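Local coordinates for protein acetylornithine aminotransferase (Aquifex aeolicus, PDB 2EH6) that catalyses the pyridoxal-phosphate-dependent transfer of an amino group from N(2)-acetyl-L-ornithine to 2-oxoglutarate, a step in arginine biosynthesis, at residues Leu49-Ala52 with Leu53-Gln56; Asn300-Lys303 with Glu304-Glu308; Lys330-Val333 with Leu334-Leu337. All coordinates share one frame; numbering follows the deposited sequence.

Contact 1: residues Leu49-Ala52 with Leu53-Gln56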
loop_
_atom_site.group_PDB
_atom_site.type_symbol
_atom_site.label_atom_id
_atom_site.label_comp_id
_atom_site.label_asym_id
_atom_site.label_seq_id
_atom_site.Cartn_x
_atom_site.Cartn_y
_atom_site.Cartn_z
ATOM N N LEU A 49 15.330 -13.552 10.303
ATOM C CA LEU A 49 14.373 -12.479 10.054
ATOM C C LEU A 49 13.910 -11.846 11.369
ATOM O O LEU A 49 13.947 -10.630 11.532
ATOM C CB LEU A 49 13.169 -13.014 9.270
ATOM C CG LEU A 49 12.082 -11.988 8.913
ATOM C CD1 LEU A 49 12.716 -10.819 8.186
ATOM C CD2 LEU A 49 10.998 -12.637 8.050
ATOM N N THR A 50 13.489 -12.681 12.312
ATOM C CA THR A 50 13.019 -12.201 13.606
ATOM C C THR A 50 14.033 -11.327 14.334
ATOM O O THR A 50 13.691 -10.258 14.837
ATOM C CB THR A 50 12.661 -13.380 14.536
ATOM O OG1 THR A 50 11.540 -14.083 13.996
ATOM C CG2 THR A 50 12.318 -12.882 15.923
ATOM N N GLU A 51 15.276 -11.789 14.406
ATOM C CA GLU A 51 16.302 -11.028 15.106
ATOM C C GLU A 51 16.575 -9.685 14.435
ATOM O O GLU A 51 16.772 -8.684 15.111
ATOM C CB GLU A 51 17.589 -11.852 15.221
ATOM C CG GLU A 51 17.393 -13.183 15.963
ATOM C CD GLU A 51 16.600 -13.038 17.266
ATOM O OE1 GLU A 51 17.018 -12.254 18.150
ATOM O OE2 GLU A 51 15.555 -13.716 17.409
ATOM N N ALA A 52 16.569 -9.661 13.106
ATOM C CA ALA A 52 16.809 -8.420 12.373
ATOM C C ALA A 52 15.672 -7.420 12.588
ATOM O O ALA A 52 15.911 -6.227 12.764
ATOM C CB ALA A 52 16.961 -8.713 10.887
ATOM N N LEU A 53 14.434 -7.907 12.574
ATOM C CA LEU A 53 13.286 -7.023 12.759
ATOM C C LEU A 53 13.232 -6.460 14.175
ATOM O O LEU A 53 12.983 -5.270 14.367
ATOM C CB LEU A 53 11.981 -7.761 12.418
ATOM C CG LEU A 53 11.826 -8.252 10.968
ATOM C CD1 LEU A 53 10.461 -8.909 10.791
ATOM C CD2 LEU A 53 11.962 -7.081 9.999
ATOM N N LYS A 54 13.475 -7.311 15.169
ATOM C CA LYS A 54 13.460 -6.863 16.554
ATOM C C LYS A 54 14.511 -5.781 16.762
ATOM O O LYS A 54 14.270 -4.796 17.456
ATOM C CB LYS A 54 13.711 -8.046 17.495
ATOM C CG LYS A 54 12.510 -8.968 17.619
ATOM C CD LYS A 54 12.864 -10.284 18.292
ATOM C CE LYS A 54 13.392 -10.077 19.692
ATOM N NZ LYS A 54 13.685 -11.382 20.339
ATOM N N GLU A 55 15.672 -5.958 16.144
ATOM C CA GLU A 55 16.747 -4.982 16.265
ATOM C C GLU A 55 16.321 -3.666 15.601
ATOM O O GLU A 55 16.567 -2.587 16.133
ATOM C CB GLU A 55 18.017 -5.532 15.605
ATOM C CG GLU A 55 19.338 -5.082 16.232
ATOM C CD GLU A 55 19.955 -3.878 15.537
ATOM O OE1 GLU A 55 19.948 -3.847 14.287
ATOM O OE2 GLU A 55 20.463 -2.972 16.236
ATOM N N GLN A 56 15.664 -3.764 14.448
ATOM C CA GLN A 56 15.228 -2.572 13.723
ATOM C C GLN A 56 14.131 -1.825 14.471
ATOM O O GLN A 56 14.156 -0.601 14.574
ATOM C CB GLN A 56 14.731 -2.953 12.319
ATOM C CG GLN A 56 14.528 -1.755 11.388
ATOM C CD GLN A 56 15.781 -0.902 11.267
ATOM O OE1 GLN A 56 16.829 -1.387 10.852
ATOM N NE2 GLN A 56 15.677 0.367 11.634
#
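L53 N donates to L49 O at 3.0 Å. The same oxygen also meets the side chain of its partner: L53 CG rests 3.2 Å from L49 O. Three more bonds of the helical i to i+4 kind follow, from K54, E55 and Q56 to T50, E51 and A52. Beside the first bond the two leucines pack. L49 turns CG away from its own backbone N, chi1 -179°, and this swings the branch along the helix. L49 CD1 then lies 3.9 Å from L53 CG and equally far from L53 CD1. T50 and K54 run side by side and point the same way. The methyl T50 CG2 touches K54 CD at 3.6 Å, so the lysine chain leans on the threonine before it bends at chi3, 60°. E51 lies alongside K54 as well, but E51 OE1 stays 4.1 Å from K54 NZ, too far for a salt bridge. The ammonium instead pairs with E58 of the second subunit. T50 OG1 makes a weak hydrogen bond to Y46 O. E55 and Q56 turn their polar ends to R279, by a salt bridge and a hydrogen bond, and Q56 NE2 also reaches L60 O. Helix 47-59 therefore lies between two neighbours. A52, L53 and Q56 touch helix 275-308 of the same chain, while L49, T50, E51 and L53 pack on L61, E58 and V57 of the second subunit.

Contact 2: residues Asn300-Lys303 with Glu304-Glu308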
loop_
_atom_site.group_PDB
_atom_site.type_symbol
_atom_site.label_atom_id
_atom_site.label_comp_id
_atom_site.label_asym_id
_atom_site.label_seq_id
_atom_site.Cartn_x
_atom_site.Cartn_y
_atom_site.Cartn_z
ATOM N N ASN A 300 10.455 -29.737 -7.830
ATOM C CA ASN A 300 10.282 -30.783 -8.835
ATOM C C ASN A 300 9.754 -32.047 -8.171
ATOM O O ASN A 300 8.918 -32.753 -8.731
ATOM C CB ASN A 300 11.606 -31.077 -9.543
ATOM C CG ASN A 300 12.132 -29.880 -10.303
ATOM O OD1 ASN A 300 11.370 -29.164 -10.955
ATOM N ND2 ASN A 300 13.441 -29.659 -10.232
ATOM N N TYR A 301 10.253 -32.322 -6.971
ATOM C CA TYR A 301 9.828 -33.484 -6.198
ATOM C C TYR A 301 8.318 -33.397 -5.982
ATOM O O TYR A 301 7.574 -34.330 -6.283
ATOM C CB TYR A 301 10.535 -33.485 -4.842
ATOM C CG TYR A 301 10.182 -34.647 -3.941
ATOM C CD1 TYR A 301 10.690 -35.924 -4.185
ATOM C CD2 TYR A 301 9.355 -34.467 -2.832
ATOM C CE1 TYR A 301 10.386 -36.993 -3.344
ATOM C CE2 TYR A 301 9.044 -35.530 -1.986
ATOM C CZ TYR A 301 9.564 -36.788 -2.249
ATOM O OH TYR A 301 9.264 -37.844 -1.418
ATOM N N PHE A 302 7.880 -32.257 -5.460
ATOM C CA PHE A 302 6.470 -32.006 -5.179
ATOM C C PHE A 302 5.612 -32.141 -6.438
ATOM O O PHE A 302 4.578 -32.807 -6.423
ATOM C CB PHE A 302 6.329 -30.604 -4.561
ATOM C CG PHE A 302 4.931 -30.254 -4.105
ATOM C CD1 PHE A 302 3.985 -31.239 -3.841
ATOM C CD2 PHE A 302 4.583 -28.925 -3.889
ATOM C CE1 PHE A 302 2.712 -30.900 -3.367
ATOM C CE2 PHE A 302 3.315 -28.582 -3.415
ATOM C CZ PHE A 302 2.382 -29.568 -3.154
ATOM N N LYS A 303 6.043 -31.522 -7.532
ATOM C CA LYS A 303 5.285 -31.594 -8.774
ATOM C C LYS A 303 5.095 -33.046 -9.214
ATOM O O LYS A 303 3.994 -33.449 -9.603
ATOM C CB LYS A 303 5.988 -30.793 -9.878
ATOM C CG LYS A 303 5.142 -30.584 -11.129
ATOM C CD LYS A 303 5.812 -29.623 -12.105
ATOM C CE LYS A 303 4.920 -29.341 -13.307
ATOM N NZ LYS A 303 5.552 -28.389 -14.268
ATOM N N GLU A 304 6.158 -33.838 -9.138
ATOM C CA GLU A 304 6.067 -35.238 -9.533
ATOM C C GLU A 304 5.092 -36.028 -8.665
ATOM O O GLU A 304 4.331 -36.853 -9.174
ATOM C CB GLU A 304 7.448 -35.895 -9.498
ATOM C CG GLU A 304 8.372 -35.404 -10.601
ATOM C CD GLU A 304 7.718 -35.475 -11.977
ATOM O OE1 GLU A 304 7.313 -36.584 -12.395
ATOM O OE2 GLU A 304 7.608 -34.417 -12.636
ATOM N N LYS A 305 5.115 -35.780 -7.359
ATOM C CA LYS A 305 4.215 -36.474 -6.443
ATOM C C LYS A 305 2.768 -36.092 -6.742
ATOM O O LYS A 305 1.865 -36.924 -6.649
ATOM C CB LYS A 305 4.557 -36.127 -4.991
ATOM C CG LYS A 305 5.947 -36.568 -4.557
ATOM C CD LYS A 305 6.129 -38.070 -4.744
ATOM C CE LYS A 305 7.536 -38.506 -4.388
ATOM N NZ LYS A 305 7.714 -39.981 -4.495
ATOM N N LEU A 306 2.550 -34.829 -7.097
ATOM C CA LEU A 306 1.211 -34.359 -7.424
ATOM C C LEU A 306 0.709 -35.096 -8.657
ATOM O O LEU A 306 -0.456 -35.488 -8.725
ATOM C CB LEU A 306 1.220 -32.850 -7.680
ATOM C CG LEU A 306 1.384 -31.960 -6.443
ATOM C CD1 LEU A 306 1.458 -30.501 -6.862
ATOM C CD2 LEU A 306 0.210 -32.181 -5.497
ATOM N N LYS A 307 1.591 -35.282 -9.635
ATOM C CA LYS A 307 1.227 -35.999 -10.854
ATOM C C LYS A 307 0.883 -37.444 -10.506
ATOM O O LYS A 307 -0.034 -38.033 -11.079
ATOM C CB LYS A 307 2.386 -35.985 -11.855
ATOM C CG LYS A 307 2.634 -34.647 -12.528
ATOM C CD LYS A 307 3.890 -34.697 -13.394
ATOM C CE LYS A 307 4.120 -33.375 -14.114
ATOM N NZ LYS A 307 5.445 -33.324 -14.793
ATOM N N GLU A 308 1.625 -38.003 -9.555
ATOM C CA GLU A 308 1.429 -39.381 -9.119
ATOM C C GLU A 308 0.053 -39.663 -8.530
ATOM O O GLU A 308 -0.433 -40.792 -8.597
ATOM C CB GLU A 308 2.506 -39.759 -8.105
ATOM C CG GLU A 308 3.810 -40.212 -8.734
ATOM C CD GLU A 308 4.938 -40.302 -7.726
ATOM O OE1 GLU A 308 4.684 -40.735 -6.581
ATOM O OE2 GLU A 308 6.079 -39.946 -8.084
HETATM O O HOH W 1 9.593 -40.323 -2.575
#
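K305 folds its aliphatic chain over one face of the Y301 ring. K305 CE comes 3.4 Å from Y301 CZ and as near to CE1. K305 CG makes a CH-pi contact 4.3 Å from the ring centroid, displaced toward the rim. The lysine reaches the ring because its chain bends at chi2, -57°, and then runs extended. One residue on, F302 and L306 make a second such pair with a purely apolar partner. L306 CD1 stands over a face of the F302 ring, 4.0 Å from its centroid, and L306 CG touches F302 CE1 at 3.5 Å. F302 holds CG anti to its backbone N, chi1 -175°, which carries the ring forward to L306. Four backbone bonds of the alpha-helical i to i+4 type, from E304, K305, L306 and K307, accompany these pairs.

The polar ends form the next shell. A water donates to Y301 OH at 2.8 Å and accepts from K305 NZ at 2.7 Å. Y301 OH also bonds to D365, and K305 NZ has a long salt bridge to E308. Replacing Y301 by an alanine would probably leave the K305 chain without the face it lies on, and D365 and the water without their phenol partner. K307 NZ bonds to E304 OE2 at 3.2 Å, on the syn side. K303 NZ goes to G316 O.

Outside the two segments, F302 meets the rings of F33 and F353, and both F302 and L306 touch L321. The chemistry is thus divided. Apolar groups face the sheet and helix 361-374, while the lysines put their methylenes on carbon and their ammonium groups on oxygen. The nearby carboxylate of E304 probably eases the closeness of the K303 and K307 charges.

Contact 3: residues Lys330-Val333 with Leu334-Leu337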
loop_
_atom_site.group_PDB
_atom_site.type_symbol
_atom_site.label_atom_id
_atom_site.label_comp_id
_atom_site.label_asym_id
_atom_site.label_seq_id
_atom_site.Cartn_x
_atom_site.Cartn_y
_atom_site.Cartn_z
ATOM N N LYS A 330 -13.524 -26.103 -3.718
ATOM C CA LYS A 330 -14.012 -25.478 -2.495
ATOM C C LYS A 330 -14.002 -26.420 -1.287
ATOM O O LYS A 330 -13.457 -26.086 -0.234
ATOM C CB LYS A 330 -15.435 -24.951 -2.730
ATOM C CG LYS A 330 -16.143 -24.427 -1.490
ATOM C CD LYS A 330 -17.592 -24.059 -1.799
ATOM C CE LYS A 330 -18.341 -23.631 -0.542
ATOM N NZ LYS A 330 -19.787 -23.345 -0.806
ATOM N N ASP A 331 -14.599 -27.598 -1.445
ATOM C CA ASP A 331 -14.690 -28.566 -0.354
ATOM C C ASP A 331 -13.365 -29.163 0.111
ATOM O O ASP A 331 -13.175 -29.416 1.301
ATOM C CB ASP A 331 -15.641 -29.703 -0.743
ATOM C CG ASP A 331 -16.987 -29.195 -1.234
ATOM O OD1 ASP A 331 -17.514 -28.225 -0.645
ATOM O OD2 ASP A 331 -17.519 -29.777 -2.204
ATOM N N TYR A 332 -12.452 -29.397 -0.824
ATOM C CA TYR A 332 -11.163 -29.979 -0.478
ATOM C C TYR A 332 -10.343 -29.077 0.436
ATOM O O TYR A 332 -9.562 -29.561 1.255
ATOM C CB TYR A 332 -10.399 -30.311 -1.755
ATOM C CG TYR A 332 -11.159 -31.298 -2.609
ATOM C CD1 TYR A 332 -11.329 -32.620 -2.192
ATOM C CD2 TYR A 332 -11.772 -30.896 -3.795
ATOM C CE1 TYR A 332 -12.093 -33.516 -2.931
ATOM C CE2 TYR A 332 -12.542 -31.785 -4.541
ATOM C CZ TYR A 332 -12.698 -33.091 -4.102
ATOM O OH TYR A 332 -13.472 -33.968 -4.827
ATOM N N VAL A 333 -10.528 -27.768 0.306
ATOM C CA VAL A 333 -9.811 -26.828 1.154
ATOM C C VAL A 333 -10.232 -27.080 2.600
ATOM O O VAL A 333 -9.394 -27.143 3.496
ATOM C CB VAL A 333 -10.131 -25.364 0.777
ATOM C CG1 VAL A 333 -9.432 -24.409 1.739
ATOM C CG2 VAL A 333 -9.682 -25.090 -0.658
ATOM N N LEU A 334 -11.536 -27.238 2.818
ATOM C CA LEU A 334 -12.054 -27.496 4.160
ATOM C C LEU A 334 -11.599 -28.852 4.690
ATOM O O LEU A 334 -11.161 -28.965 5.837
ATOM C CB LEU A 334 -13.584 -27.431 4.164
ATOM C CG LEU A 334 -14.207 -26.043 4.018
ATOM C CD1 LEU A 334 -15.726 -26.159 4.029
ATOM C CD2 LEU A 334 -13.737 -25.155 5.160
ATOM N N LYS A 335 -11.697 -29.882 3.855
ATOM C CA LYS A 335 -11.285 -31.219 4.261
ATOM C C LYS A 335 -9.805 -31.246 4.620
ATOM O O LYS A 335 -9.409 -31.869 5.605
ATOM C CB LYS A 335 -11.573 -32.228 3.144
ATOM C CG LYS A 335 -13.061 -32.463 2.904
ATOM C CD LYS A 335 -13.315 -33.368 1.708
ATOM C CE LYS A 335 -14.811 -33.601 1.506
ATOM N NZ LYS A 335 -15.105 -34.419 0.292
ATOM N N ALA A 336 -8.986 -30.565 3.822
ATOM C CA ALA A 336 -7.554 -30.524 4.087
ATOM C C ALA A 336 -7.314 -29.773 5.394
ATOM O O ALA A 336 -6.482 -30.167 6.217
ATOM C CB ALA A 336 -6.824 -29.834 2.934
ATOM N N LEU A 337 -8.057 -28.687 5.578
ATOM C CA LEU A 337 -7.942 -27.873 6.779
ATOM C C LEU A 337 -8.183 -28.744 8.009
ATOM O O LEU A 337 -7.398 -28.738 8.959
ATOM C CB LEU A 337 -8.969 -26.740 6.734
ATOM C CG LEU A 337 -9.021 -25.771 7.919
ATOM C CD1 LEU A 337 -7.712 -25.010 8.027
ATOM C CD2 LEU A 337 -10.183 -24.805 7.729
#
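A336 N gives its hydrogen to Y332 O at 2.8 Å, the shortest hydrogen bond between 330-333 and 334-337. K335 N bonds to D331 O at 3.0 Å, and L337 N to V333 O at 2.9 Å. Three successive carbonyls are thus satisfied by the amides four residues on. V333 N makes a weak bond to K330 O, 3.4 Å long.

Side-chain carbons crowd round the same oxygens. A336 CB sits 3.2 Å from Y332 O and L337 CB 3.3 Å from V333 O. K335 has CG beside its backbone N, chi1 -68°, which sets K335 CG 3.4 Å from D331 O. From there its chain runs extended past the Y332 ring, and K335 CD approaches that ring at 4.4 Å from Y332 CD1.

D331 and Y332 find polar partners outside these two segments. R327 serves both of them: its NE makes a weak hydrogen bond to Y332 OH, and its NH2 forms a long, weak ion pair with D331 OD2. K335 NZ is not in contact with D331 OD2.

V333 and A336 supply the buried face. V333 packs on C345, which is joined to C329 by a disulfide, and on L10. A336 touches I343, and L337 touches L342. This is a short amphipathic helix lying against strand 341-346 of a mixed sheet, the alpha/beta build of the small domain in fold type I aminotransferases.

In the fold
The contacts follow one another along the chain: contact 1 on helix 47-59, contact 2 at the end of helix 275-308, contact 3 on helix 330-338. Contacts 2 and 3 are neighbours, with centres 20 Å apart and nearest atoms about 11 Å. Both back onto the same mixed sheet, contact 2 by strands 313-317 and 320-324, contact 3 by strand 341-346. Contact 1 lies 35 Å from each of them, centre to centre. The long helix 275-308 joins the two regions, touching helix 47-59 near its start and carrying contact 2 at its end. It thus links the subunit interface to this sheet, built from both ends of the chain. All three contacts lie away from the cofactor.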